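Local coordinates for protein thiosulfate reductase (Thermus thermophilus, PDB 2VPZ) that probably reduces polysulfide or thiosulfate as the molybdopterin- and [4Fe-4S]-carrying subunit of a membrane-bound oxidoreductase complex, at residues A[68-72]-A[562-566]; A[175-179]-A[189-193]; A[274-279]-A[353-359]. Residue numbers count along the deposited sequence, not the author numbering.

Contact 1: residues A[68-72]-A[562-566]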
ATOM      1  N   TYR A  68      33.657  -1.766 -14.699  1.00 44.84           N
ATOM      2  CA  TYR A  68      34.111  -3.181 -14.811  1.00 44.32           C
ATOM      3  C   TYR A  68      34.396  -3.809 -13.415  1.00 45.26           C
ATOM      4  O   TYR A  68      34.915  -3.130 -12.536  1.00 44.18           O
ATOM      5  CB  TYR A  68      35.259  -3.402 -15.869  1.00 41.94           C
ATOM      6  CG  TYR A  68      36.660  -2.806 -15.680  1.00 41.24           C
ATOM      7  CD1 TYR A  68      37.743  -3.582 -15.217  1.00 41.18           C
ATOM      8  CD2 TYR A  68      36.924  -1.482 -16.059  1.00 41.50           C
ATOM      9  CE1 TYR A  68      39.067  -3.045 -15.146  1.00 40.50           C
ATOM     10  CE2 TYR A  68      38.229  -0.936 -15.991  1.00 40.96           C
ATOM     11  CZ  TYR A  68      39.301  -1.723 -15.532  1.00 40.37           C
ATOM     12  OH  TYR A  68      40.557  -1.173 -15.461  1.00 38.47           O
ATOM     13  N   GLU A  69      34.017  -5.082 -13.252  1.00 47.59           N
ATOM     14  CA  GLU A  69      34.116  -5.821 -11.997  1.00 50.77           C
ATOM     15  C   GLU A  69      35.441  -5.745 -11.174  1.00 51.42           C
ATOM     16  O   GLU A  69      35.453  -5.158 -10.107  1.00 53.12           O
ATOM     17  CB  GLU A  69      33.583  -7.288 -12.193  1.00 53.82           C
ATOM     18  CG  GLU A  69      32.060  -7.413 -12.654  1.00 58.86           C
ATOM     19  CD  GLU A  69      31.018  -7.284 -11.511  1.00 62.55           C
ATOM     20  OE1 GLU A  69      31.392  -7.580 -10.350  1.00 64.54           O
ATOM     21  OE2 GLU A  69      29.828  -6.926 -11.787  1.00 63.84           O
ATOM     22  N   ALA A  70      36.566  -6.238 -11.666  1.00 51.11           N
ATOM     23  CA  ALA A  70      37.867  -6.151 -10.943  1.00 50.82           C
ATOM     24  C   ALA A  70      38.213  -4.746 -10.391  1.00 48.49           C
ATOM     25  O   ALA A  70      38.653  -4.617  -9.248  1.00 50.75           O
ATOM     26  CB  ALA A  70      39.046  -6.661 -11.848  1.00 52.09           C
ATOM     27  N   ASN A  71      38.031  -3.698 -11.192  1.00 45.03           N
ATOM     28  CA  ASN A  71      38.308  -2.324 -10.732  1.00 41.84           C
ATOM     29  C   ASN A  71      37.596  -2.048  -9.375  1.00 40.58           C
ATOM     30  O   ASN A  71      36.375  -2.084  -9.292  1.00 40.45           O
ATOM     31  CB  ASN A  71      37.869  -1.265 -11.757  1.00 42.17           C
ATOM     32  CG  ASN A  71      38.374   0.132 -11.427  1.00 42.65           C
ATOM     33  OD1 ASN A  71      39.569   0.417 -11.554  1.00 43.11           O
ATOM     34  ND2 ASN A  71      37.473   0.996 -10.945  1.00 41.88           N
ATOM     35  N   PRO A  72      38.377  -1.792  -8.280  1.00 39.44           N
ATOM     36  CA  PRO A  72      37.795  -1.500  -6.952  1.00 38.87           C
ATOM     37  C   PRO A  72      36.900  -0.238  -6.802  1.00 37.20           C
ATOM     38  O   PRO A  72      36.240  -0.049  -5.778  1.00 38.13           O
ATOM     39  CB  PRO A  72      38.985  -1.454  -5.990  1.00 39.69           C
ATOM     40  CG  PRO A  72      40.137  -2.122  -6.746  1.00 40.61           C
ATOM     41  CD  PRO A  72      39.840  -1.912  -8.221  1.00 38.82           C
ATOM     42  N   GLY A 562      43.481  -3.529 -17.252  1.00 57.79           N
ATOM     43  CA  GLY A 562      43.311  -2.111 -16.947  1.00 55.32           C
ATOM     44  C   GLY A 562      43.764  -1.525 -15.620  1.00 53.71           C
ATOM     45  O   GLY A 562      44.332  -0.404 -15.554  1.00 55.30           O
ATOM     46  N   THR A 563      43.514  -2.281 -14.561  1.00 51.43           N
ATOM     47  CA  THR A 563      43.833  -2.015 -13.141  1.00 51.01           C
ATOM     48  C   THR A 563      44.779  -3.089 -12.510  1.00 51.35           C
ATOM     49  O   THR A 563      44.698  -4.251 -12.883  1.00 50.22           O
ATOM     50  CB  THR A 563      42.563  -2.040 -12.224  1.00 48.43           C
ATOM     51  OG1 THR A 563      41.492  -1.370 -12.843  1.00 47.86           O
ATOM     52  CG2 THR A 563      42.874  -1.416 -10.841  1.00 48.66           C
ATOM     53  N   LEU A 564      45.638  -2.693 -11.563  1.00 51.26           N
ATOM     54  CA  LEU A 564      46.523  -3.627 -10.847  1.00 50.80           C
ATOM     55  C   LEU A 564      46.396  -3.450  -9.288  1.00 50.65           C
ATOM     56  O   LEU A 564      46.601  -2.323  -8.776  1.00 51.37           O
ATOM     57  CB  LEU A 564      48.019  -3.516 -11.330  1.00 52.09           C
ATOM     58  CG  LEU A 564      49.133  -4.494 -10.827  1.00 53.03           C
ATOM     59  CD1 LEU A 564      50.023  -5.037 -11.976  1.00 53.59           C
ATOM     60  CD2 LEU A 564      50.018  -3.806  -9.753  1.00 53.65           C
ATOM     61  N   VAL A 565      45.978  -4.516  -8.583  1.00 50.51           N
ATOM     62  CA  VAL A 565      45.818  -4.589  -7.109  1.00 51.48           C
ATOM     63  C   VAL A 565      47.051  -5.312  -6.511  1.00 53.66           C
ATOM     64  O   VAL A 565      47.512  -6.363  -7.012  1.00 55.23           O
ATOM     65  CB  VAL A 565      44.504  -5.373  -6.598  1.00 50.36           C
ATOM     66  CG1 VAL A 565      44.262  -5.092  -5.073  1.00 49.42           C
ATOM     67  CG2 VAL A 565      43.271  -4.948  -7.412  1.00 48.65           C
ATOM     68  N   GLN A 566      47.576  -4.689  -5.455  1.00 53.88           N
ATOM     69  CA  GLN A 566      48.738  -5.104  -4.706  1.00 55.18           C
ATOM     70  C   GLN A 566      48.431  -5.453  -3.259  1.00 57.31           C
ATOM     71  O   GLN A 566      47.348  -5.157  -2.746  1.00 55.93           O
ATOM     72  CB  GLN A 566      49.763  -3.978  -4.690  1.00 52.67           C
ATOM     73  CG  GLN A 566      50.340  -3.558  -5.994  1.00 51.68           C
ATOM     74  CD  GLN A 566      51.533  -2.687  -5.745  1.00 50.38           C
ATOM     75  OE1 GLN A 566      51.675  -2.211  -4.609  1.00 51.01           O
ATOM     76  NE2 GLN A 566      52.387  -2.475  -6.739  1.00 50.22           N
TER

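Contact 2: residues A[175-179]-A[189-193]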
ATOM      1  N   ALA A 175      41.416  21.191   2.730  1.00 35.11           N
ATOM      2  CA  ALA A 175      42.427  21.635   3.691  1.00 35.12           C
ATOM      3  C   ALA A 175      42.076  21.471   5.202  1.00 35.63           C
ATOM      4  O   ALA A 175      42.897  20.929   5.956  1.00 35.76           O
ATOM      5  CB  ALA A 175      42.873  23.094   3.412  1.00 33.47           C
ATOM      6  N   PRO A 176      40.889  21.954   5.659  1.00 35.44           N
ATOM      7  CA  PRO A 176      40.568  21.773   7.070  1.00 36.50           C
ATOM      8  C   PRO A 176      40.701  20.368   7.646  1.00 39.13           C
ATOM      9  O   PRO A 176      41.205  20.168   8.750  1.00 38.60           O
ATOM     10  CB  PRO A 176      39.135  22.284   7.195  1.00 35.71           C
ATOM     11  CG  PRO A 176      39.043  23.379   6.181  1.00 34.98           C
ATOM     12  CD  PRO A 176      40.080  23.041   5.073  1.00 35.93           C
ATOM     13  N   ARG A 177      40.227  19.381   6.904  1.00 40.96           N
ATOM     14  CA  ARG A 177      40.272  18.029   7.386  1.00 41.94           C
ATOM     15  C   ARG A 177      41.649  17.347   7.190  1.00 42.96           C
ATOM     16  O   ARG A 177      42.003  16.452   7.957  1.00 43.78           O
ATOM     17  CB  ARG A 177      39.163  17.192   6.752  1.00 41.34           C
ATOM     18  CG  ARG A 177      39.360  16.910   5.274  1.00 40.24           C
ATOM     19  CD  ARG A 177      38.732  15.573   4.933  1.00 38.80           C
ATOM     20  NE  ARG A 177      39.130  15.020   3.652  1.00 37.34           N
ATOM     21  CZ  ARG A 177      38.357  14.258   2.893  1.00 35.53           C
ATOM     22  NH1 ARG A 177      37.133  13.974   3.304  1.00 34.30           N
ATOM     23  NH2 ARG A 177      38.798  13.792   1.734  1.00 33.71           N
ATOM     24  N   GLU A 178      42.422  17.764   6.191  1.00 44.12           N
ATOM     25  CA  GLU A 178      43.741  17.156   5.952  1.00 44.71           C
ATOM     26  C   GLU A 178      44.740  17.547   7.055  1.00 44.88           C
ATOM     27  O   GLU A 178      45.558  16.730   7.498  1.00 45.14           O
ATOM     28  CB  GLU A 178      44.306  17.511   4.560  1.00 45.78           C
ATOM     29  CG  GLU A 178      43.543  16.892   3.364  1.00 48.40           C
ATOM     30  CD  GLU A 178      43.208  15.402   3.542  1.00 50.66           C
ATOM     31  OE1 GLU A 178      42.076  14.988   3.173  1.00 52.46           O
ATOM     32  OE2 GLU A 178      44.079  14.643   4.042  1.00 51.93           O
ATOM     33  N   VAL A 179      44.649  18.804   7.480  1.00 44.12           N
ATOM     34  CA  VAL A 179      45.478  19.381   8.541  1.00 42.48           C
ATOM     35  C   VAL A 179      45.068  18.693   9.873  1.00 43.36           C
ATOM     36  O   VAL A 179      45.933  18.148  10.578  1.00 43.19           O
ATOM     37  CB  VAL A 179      45.279  20.934   8.638  1.00 41.19           C
ATOM     38  CG1 VAL A 179      46.015  21.491   9.859  1.00 40.49           C
ATOM     39  CG2 VAL A 179      45.771  21.612   7.336  1.00 40.30           C
ATOM     40  N   ILE A 189      43.532  11.699   5.017  1.00 50.71           N
ATOM     41  CA  ILE A 189      42.257  10.978   4.996  1.00 48.99           C
ATOM     42  C   ILE A 189      42.314  10.458   3.529  1.00 49.56           C
ATOM     43  O   ILE A 189      42.021   9.290   3.299  1.00 50.45           O
ATOM     44  CB  ILE A 189      40.989  11.875   5.379  1.00 48.84           C
ATOM     45  CG1 ILE A 189      40.630  11.620   6.853  1.00 48.14           C
ATOM     46  CG2 ILE A 189      39.776  11.545   4.470  1.00 47.76           C
ATOM     47  CD1 ILE A 189      40.219  12.873   7.650  1.00 49.32           C
ATOM     48  N   GLY A 190      42.774  11.297   2.588  1.00 49.62           N
ATOM     49  CA  GLY A 190      42.944  10.898   1.195  1.00 49.15           C
ATOM     50  C   GLY A 190      41.813  11.129   0.206  1.00 49.18           C
ATOM     51  O   GLY A 190      40.754  11.590   0.616  1.00 50.79           O
ATOM     52  N   GLY A 191      42.025  10.806  -1.075  1.00 48.02           N
ATOM     53  CA  GLY A 191      41.017  10.951  -2.115  1.00 46.26           C
ATOM     54  C   GLY A 191      39.876   9.925  -2.114  1.00 45.91           C
ATOM     55  O   GLY A 191      38.746  10.210  -2.528  1.00 46.18           O
ATOM     56  N   HIS A 192      40.185   8.702  -1.654  1.00 44.45           N
ATOM     57  CA  HIS A 192      39.196   7.597  -1.538  1.00 43.51           C
ATOM     58  C   HIS A 192      39.058   7.392  -0.016  1.00 43.05           C
ATOM     59  O   HIS A 192      39.592   6.432   0.515  1.00 43.59           O
ATOM     60  CB  HIS A 192      39.710   6.274  -2.197  1.00 42.69           C
ATOM     61  CG  HIS A 192      38.647   5.300  -2.606  1.00 43.36           C
ATOM     62  ND1 HIS A 192      37.868   4.615  -1.725  1.00 43.17           N
ATOM     63  CD2 HIS A 192      38.252   4.897  -3.817  1.00 43.24           C
ATOM     64  CE1 HIS A 192      37.020   3.842  -2.363  1.00 42.84           C
ATOM     65  NE2 HIS A 192      37.231   3.999  -3.650  1.00 42.53           N
ATOM     66  N   GLU A 193      38.337   8.288   0.661  1.00 44.18           N
ATOM     67  CA  GLU A 193      38.210   8.213   2.111  1.00 44.83           C
ATOM     68  C   GLU A 193      38.014   6.772   2.662  1.00 45.51           C
ATOM     69  O   GLU A 193      37.038   6.068   2.271  1.00 45.87           O
ATOM     70  CB  GLU A 193      37.191   9.274   2.667  1.00 44.38           C
ATOM     71  CG  GLU A 193      36.098   9.843   1.690  1.00 47.50           C
ATOM     72  CD  GLU A 193      36.485  11.041   0.763  1.00 48.59           C
ATOM     73  OE1 GLU A 193      36.777  12.154   1.256  1.00 49.83           O
ATOM     74  OE2 GLU A 193      36.455  10.870  -0.482  1.00 50.77           O
TER

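Contact 3: residues A[274-279]-A[353-359]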
ATOM      1  N   TYR A 274      33.065   5.702  26.796  1.00 66.18           N
ATOM      2  CA  TYR A 274      34.159   5.515  25.852  1.00 66.79           C
ATOM      3  C   TYR A 274      34.966   4.235  25.950  1.00 67.08           C
ATOM      4  O   TYR A 274      34.901   3.522  26.956  1.00 66.96           O
ATOM      5  CB  TYR A 274      35.091   6.751  25.843  1.00 66.88           C
ATOM      6  CG  TYR A 274      35.969   6.931  27.071  1.00 67.38           C
ATOM      7  CD1 TYR A 274      37.365   6.821  26.983  1.00 67.75           C
ATOM      8  CD2 TYR A 274      35.410   7.227  28.322  1.00 67.75           C
ATOM      9  CE1 TYR A 274      38.191   7.001  28.110  1.00 67.69           C
ATOM     10  CE2 TYR A 274      36.220   7.411  29.462  1.00 67.70           C
ATOM     11  CZ  TYR A 274      37.613   7.296  29.350  1.00 67.70           C
ATOM     12  OH  TYR A 274      38.412   7.479  30.460  1.00 68.32           O
ATOM     13  N   ASP A 275      35.710   3.928  24.890  1.00 67.58           N
ATOM     14  CA  ASP A 275      36.559   2.735  24.830  1.00 67.99           C
ATOM     15  C   ASP A 275      37.850   2.988  25.623  1.00 68.38           C
ATOM     16  O   ASP A 275      38.826   3.576  25.113  1.00 67.63           O
ATOM     17  CB  ASP A 275      36.890   2.355  23.391  1.00 68.35           C
ATOM     18  CG  ASP A 275      37.723   1.084  23.300  1.00 68.99           C
ATOM     19  OD1 ASP A 275      38.642   0.921  24.129  1.00 69.27           O
ATOM     20  OD2 ASP A 275      37.459   0.266  22.392  1.00 69.31           O
ATOM     21  N   LYS A 276      37.851   2.501  26.861  1.00 68.64           N
ATOM     22  CA  LYS A 276      38.947   2.666  27.797  1.00 68.37           C
ATOM     23  C   LYS A 276      40.314   2.127  27.347  1.00 68.05           C
ATOM     24  O   LYS A 276      41.328   2.841  27.368  1.00 67.90           O
ATOM     25  CB  LYS A 276      38.536   2.127  29.187  1.00 68.77           C
ATOM     26  CG  LYS A 276      37.134   2.584  29.641  1.00 69.73           C
ATOM     27  CD  LYS A 276      36.926   2.580  31.159  1.00 70.71           C
ATOM     28  CE  LYS A 276      37.280   3.928  31.805  1.00 71.14           C
ATOM     29  NZ  LYS A 276      36.621   4.105  33.151  1.00 70.37           N
ATOM     30  N   GLU A 277      40.340   0.877  26.911  1.00 67.29           N
ATOM     31  CA  GLU A 277      41.575   0.260  26.420  1.00 66.96           C
ATOM     32  C   GLU A 277      42.198   1.030  25.264  1.00 65.62           C
ATOM     33  O   GLU A 277      43.394   1.330  25.259  1.00 65.54           O
ATOM     34  CB  GLU A 277      41.331  -1.123  25.896  1.00 68.82           C
ATOM     35  CG  GLU A 277      40.769  -2.145  26.797  1.00 72.54           C
ATOM     36  CD  GLU A 277      40.955  -3.520  26.189  1.00 75.20           C
ATOM     37  OE1 GLU A 277      42.038  -3.720  25.587  1.00 76.45           O
ATOM     38  OE2 GLU A 277      40.037  -4.362  26.304  1.00 76.41           O
ATOM     39  N   TYR A 278      41.373   1.258  24.252  1.00 63.55           N
ATOM     40  CA  TYR A 278      41.813   1.927  23.042  1.00 61.62           C
ATOM     41  C   TYR A 278      42.541   3.242  23.390  1.00 61.14           C
ATOM     42  O   TYR A 278      43.643   3.478  22.895  1.00 61.03           O
ATOM     43  CB  TYR A 278      40.659   2.167  22.027  1.00 59.92           C
ATOM     44  CG  TYR A 278      41.115   2.554  20.605  1.00 56.79           C
ATOM     45  CD1 TYR A 278      41.210   1.608  19.562  1.00 56.34           C
ATOM     46  CD2 TYR A 278      41.465   3.872  20.317  1.00 55.72           C
ATOM     47  CE1 TYR A 278      41.648   1.993  18.257  1.00 55.63           C
ATOM     48  CE2 TYR A 278      41.900   4.263  19.038  1.00 54.99           C
ATOM     49  CZ  TYR A 278      41.992   3.328  18.005  1.00 55.09           C
ATOM     50  OH  TYR A 278      42.410   3.741  16.756  1.00 53.80           O
ATOM     51  N   VAL A 279      41.974   4.075  24.253  1.00 61.95           N
ATOM     52  CA  VAL A 279      42.661   5.315  24.636  1.00 63.35           C
ATOM     53  C   VAL A 279      43.979   4.989  25.394  1.00 64.14           C
ATOM     54  O   VAL A 279      45.035   5.587  25.106  1.00 64.17           O
ATOM     55  CB  VAL A 279      41.721   6.294  25.468  1.00 63.12           C
ATOM     56  CG1 VAL A 279      42.554   7.405  26.142  1.00 62.28           C
ATOM     57  CG2 VAL A 279      40.651   6.920  24.530  1.00 62.87           C
ATOM     58  N   LEU A 353      37.495   8.113  20.603  1.00 49.19           N
ATOM     59  CA  LEU A 353      36.782   7.745  21.848  1.00 49.22           C
ATOM     60  C   LEU A 353      35.859   6.509  21.682  1.00 49.91           C
ATOM     61  O   LEU A 353      35.486   5.847  22.665  1.00 50.25           O
ATOM     62  CB  LEU A 353      35.938   8.934  22.389  1.00 48.47           C
ATOM     63  CG  LEU A 353      36.567  10.187  23.032  1.00 49.12           C
ATOM     64  CD1 LEU A 353      35.459  11.062  23.624  1.00 48.27           C
ATOM     65  CD2 LEU A 353      37.557   9.814  24.153  1.00 47.48           C
ATOM     66  N   LEU A 354      35.479   6.221  20.442  1.00 49.90           N
ATOM     67  CA  LEU A 354      34.631   5.081  20.122  1.00 48.96           C
ATOM     68  C   LEU A 354      35.497   3.828  19.807  1.00 49.12           C
ATOM     69  O   LEU A 354      34.980   2.712  19.779  1.00 50.06           O
ATOM     70  CB  LEU A 354      33.657   5.416  18.952  1.00 47.89           C
ATOM     71  CG  LEU A 354      32.455   6.359  19.195  1.00 47.00           C
ATOM     72  CD1 LEU A 354      31.861   6.808  17.836  1.00 46.86           C
ATOM     73  CD2 LEU A 354      31.367   5.683  20.076  1.00 44.56           C
ATOM     74  N   GLY A 355      36.800   4.035  19.608  1.00 49.84           N
ATOM     75  CA  GLY A 355      37.772   2.992  19.293  1.00 50.65           C
ATOM     76  C   GLY A 355      37.683   2.429  17.878  1.00 52.21           C
ATOM     77  O   GLY A 355      38.070   1.277  17.632  1.00 53.21           O
ATOM     78  N   ASN A 356      37.211   3.229  16.924  1.00 51.84           N
ATOM     79  CA  ASN A 356      37.028   2.736  15.554  1.00 50.74           C
ATOM     80  C   ASN A 356      38.139   2.846  14.511  1.00 51.45           C
ATOM     81  O   ASN A 356      38.057   2.205  13.468  1.00 51.74           O
ATOM     82  CB  ASN A 356      35.721   3.313  14.941  1.00 49.67           C
ATOM     83  CG  ASN A 356      35.707   4.863  14.819  1.00 48.62           C
ATOM     84  OD1 ASN A 356      36.746   5.510  14.645  1.00 47.14           O
ATOM     85  ND2 ASN A 356      34.503   5.450  14.885  1.00 47.48           N
ATOM     86  N   TYR A 357      39.185   3.614  14.772  1.00 52.42           N
ATOM     87  CA  TYR A 357      40.241   3.787  13.765  1.00 53.75           C
ATOM     88  C   TYR A 357      41.147   2.562  13.570  1.00 55.19           C
ATOM     89  O   TYR A 357      41.883   2.180  14.478  1.00 56.53           O
ATOM     90  CB  TYR A 357      41.093   5.027  14.083  1.00 52.15           C
ATOM     91  CG  TYR A 357      41.962   5.521  12.934  1.00 50.58           C
ATOM     92  CD1 TYR A 357      41.502   6.503  12.052  1.00 50.25           C
ATOM     93  CD2 TYR A 357      43.262   5.040  12.757  1.00 50.51           C
ATOM     94  CE1 TYR A 357      42.316   7.007  11.024  1.00 49.11           C
ATOM     95  CE2 TYR A 357      44.096   5.533  11.722  1.00 49.28           C
ATOM     96  CZ  TYR A 357      43.613   6.522  10.859  1.00 49.00           C
ATOM     97  OH  TYR A 357      44.402   7.031   9.846  1.00 48.58           O
ATOM     98  N   GLY A 358      41.104   1.960  12.388  1.00 56.46           N
ATOM     99  CA  GLY A 358      41.885   0.771  12.129  1.00 57.22           C
ATOM    100  C   GLY A 358      41.184  -0.519  12.555  1.00 57.86           C
ATOM    101  O   GLY A 358      41.816  -1.574  12.594  1.00 58.42           O
ATOM    102  N   ARG A 359      39.907  -0.445  12.908  1.00 58.33           N
ATOM    103  CA  ARG A 359      39.124  -1.615  13.298  1.00 59.05           C
ATOM    104  C   ARG A 359      37.954  -1.859  12.382  1.00 58.83           C
ATOM    105  O   ARG A 359      37.477  -0.896  11.696  1.00 59.20           O
ATOM    106  CB  ARG A 359      38.461  -1.480  14.685  1.00 60.68           C
ATOM    107  CG  ARG A 359      39.352  -1.056  15.827  1.00 63.90           C
ATOM    108  CD  ARG A 359      39.917  -2.251  16.600  1.00 67.43           C
ATOM    109  NE  ARG A 359      40.370  -1.904  17.953  1.00 70.48           N
ATOM    110  CZ  ARG A 359      39.597  -1.698  19.021  1.00 71.86           C
ATOM    111  NH1 ARG A 359      38.278  -1.798  18.936  1.00 71.50           N
ATOM    112  NH2 ARG A 359      40.147  -1.390  20.198  1.00 73.12           N
TER
HETATM  113  O   HOH W   1      35.016   0.215  21.099  1.00 60.03           O

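Contact 1: residues A[68-72]-A[562-566]
Thr563 shows how one small side chain can serve two neighbours of different character. Its CA-to-CB bond points at the 68-72 loop, and its two branches part there. OG1 is hydrogen-bonded to the phenol of Tyr68, 2.8 Å from OH, whereas CG2 lies 4.0 Å from Pro72 CD. Tyr68 extends across the gap, its ring also meeting Tyr41, and the hydroxyl arrives so close to the main chain that OH stands 3.2 Å from Gly562 C. A beta carbon on Gly562 would clash with that oxygen, so the glycine leaves the room the phenol needs. The strand involved, 563-565, is an outermost member of a three-stranded antiparallel sheet, bonded through its backbone to strand 501-503, and through Thr563 and Val565 it receives a loop of the Fe4S4 domain from nearly 500 residues earlier in the chain. As expected for an extended strand, Val565 points the same way as Thr563 while Leu564 turns to the far side. Pro72 uses this by packing its ring along the strand, with CG 4.3 Å from Val565 CG2, and both Pro72 and Thr563 touch Phe501. The side chain of Asn71 lies about 5 Å from that of Cys51, a ligand of the iron-sulfur cluster.

Contact 2: residues A[175-179]-A[189-193]
Arg177 lies at the heart of a salt-bridge network in which a helix is tied to the loop that follows it. Both terminal nitrogens of its guanidinium converge on one carboxylate oxygen: NH2 is 2.6 Å and NH1 2.8 Å from Glu193 OE1, which lies near the guanidinium plane. The third nitrogen turns back to the helix, where Arg177 NE bonds to Glu178 OE1 at 3.0 Å, so that one arginine is held between two acids. The network runs on, since the other oxygen of Glu193 pairs with Arg332. Glu178 adds a tie to the backbone of the returning chain: its OE2 accepts a nearly straight hydrogen bond from Ile189 N, 3.1 Å away. These links join helix 168-184, kinked at Pro176, to the loop leading to strand 202-206 in the molybdopterin oxidoreductase region. They lie close to the cofactor, the Arg177 side chain being about 7 Å from a bound molybdopterin guanine dinucleotide. Gly190 carries the chain through backbone angles (phi 92°, psi 177°) that would jam a beta carbon against the preceding carbonyl. Packing completes the contact: Ile189 lies over one face of the guanidinium, its CG2 3.4 Å from Arg177 CZ.

Contact 3: residues A[274-279]-A[353-359]
Where the start of one helix meets the end of another, glycine can let an aromatic ring settle directly on the backbone. Here the ring of Tyr278 lies over Gly355 in a CH-pi contact, CA standing 3.8 Å from the ring centroid and 18° off its normal. Gly355 closes helix 341-354 with a Schellman motif, for which its positive phi is suited; a beta carbon there would also clash with Asp275 OD2. Beside this centre Leu353 packs against two more side chains, its CD2 being 4.1 Å from Tyr274 CD1 and 4.3 Å from Val279 CG2; Phe286 touches both Tyr274 and Val279 as well.

Further out, the backbones are joined directly by a hydrogen bond from Asp275 N to Leu353 O, 2.9 Å long and almost straight. Asp275 is at the same time the N-cap of helix 276-282, its OD1 accepting from Tyr278 N at 2.8 Å, so the residue that starts one helix also holds the last turn of the other. The Tyr278 ring then reaches the type II turn 356-359, in which Gly358 adopts backbone angles that call for glycine, and Tyr278 OH donates to Tyr357 O at 2.8 Å. At the rim, Arg359 lays a face of its guanidinium against the edge of that ring, with NH2 3.2 Å from Tyr278 CD1, and forms a long salt bridge to Asp275. A water finishes the polar edge, donating to both Asp275 OD2 and Leu354 O, each 2.8 Å from its oxygen.

In the fold
Two of the three contacts lie near metal centres, and the third stands apart. Contact 1 has the Asn71 side chain about 8 Å from the iron-sulfur cluster, and contact 2 has that of Arg177 about 8 Å from the molybdenum. Their centres are about 23 Å apart, yet their nearest atoms are about 5 Å apart, and Trp49 of the cluster pocket meets His192 and Glu193 of contact 2. Contact 3 is away from these sites, its centre about 21 Å from that of contact 2, but helix 341-354 connects the two: Pro176 and Arg177 touch this helix, while 353-359 includes its end. Along the chain, contacts 2 and 3 follow in series within the long loop closed by contact 1.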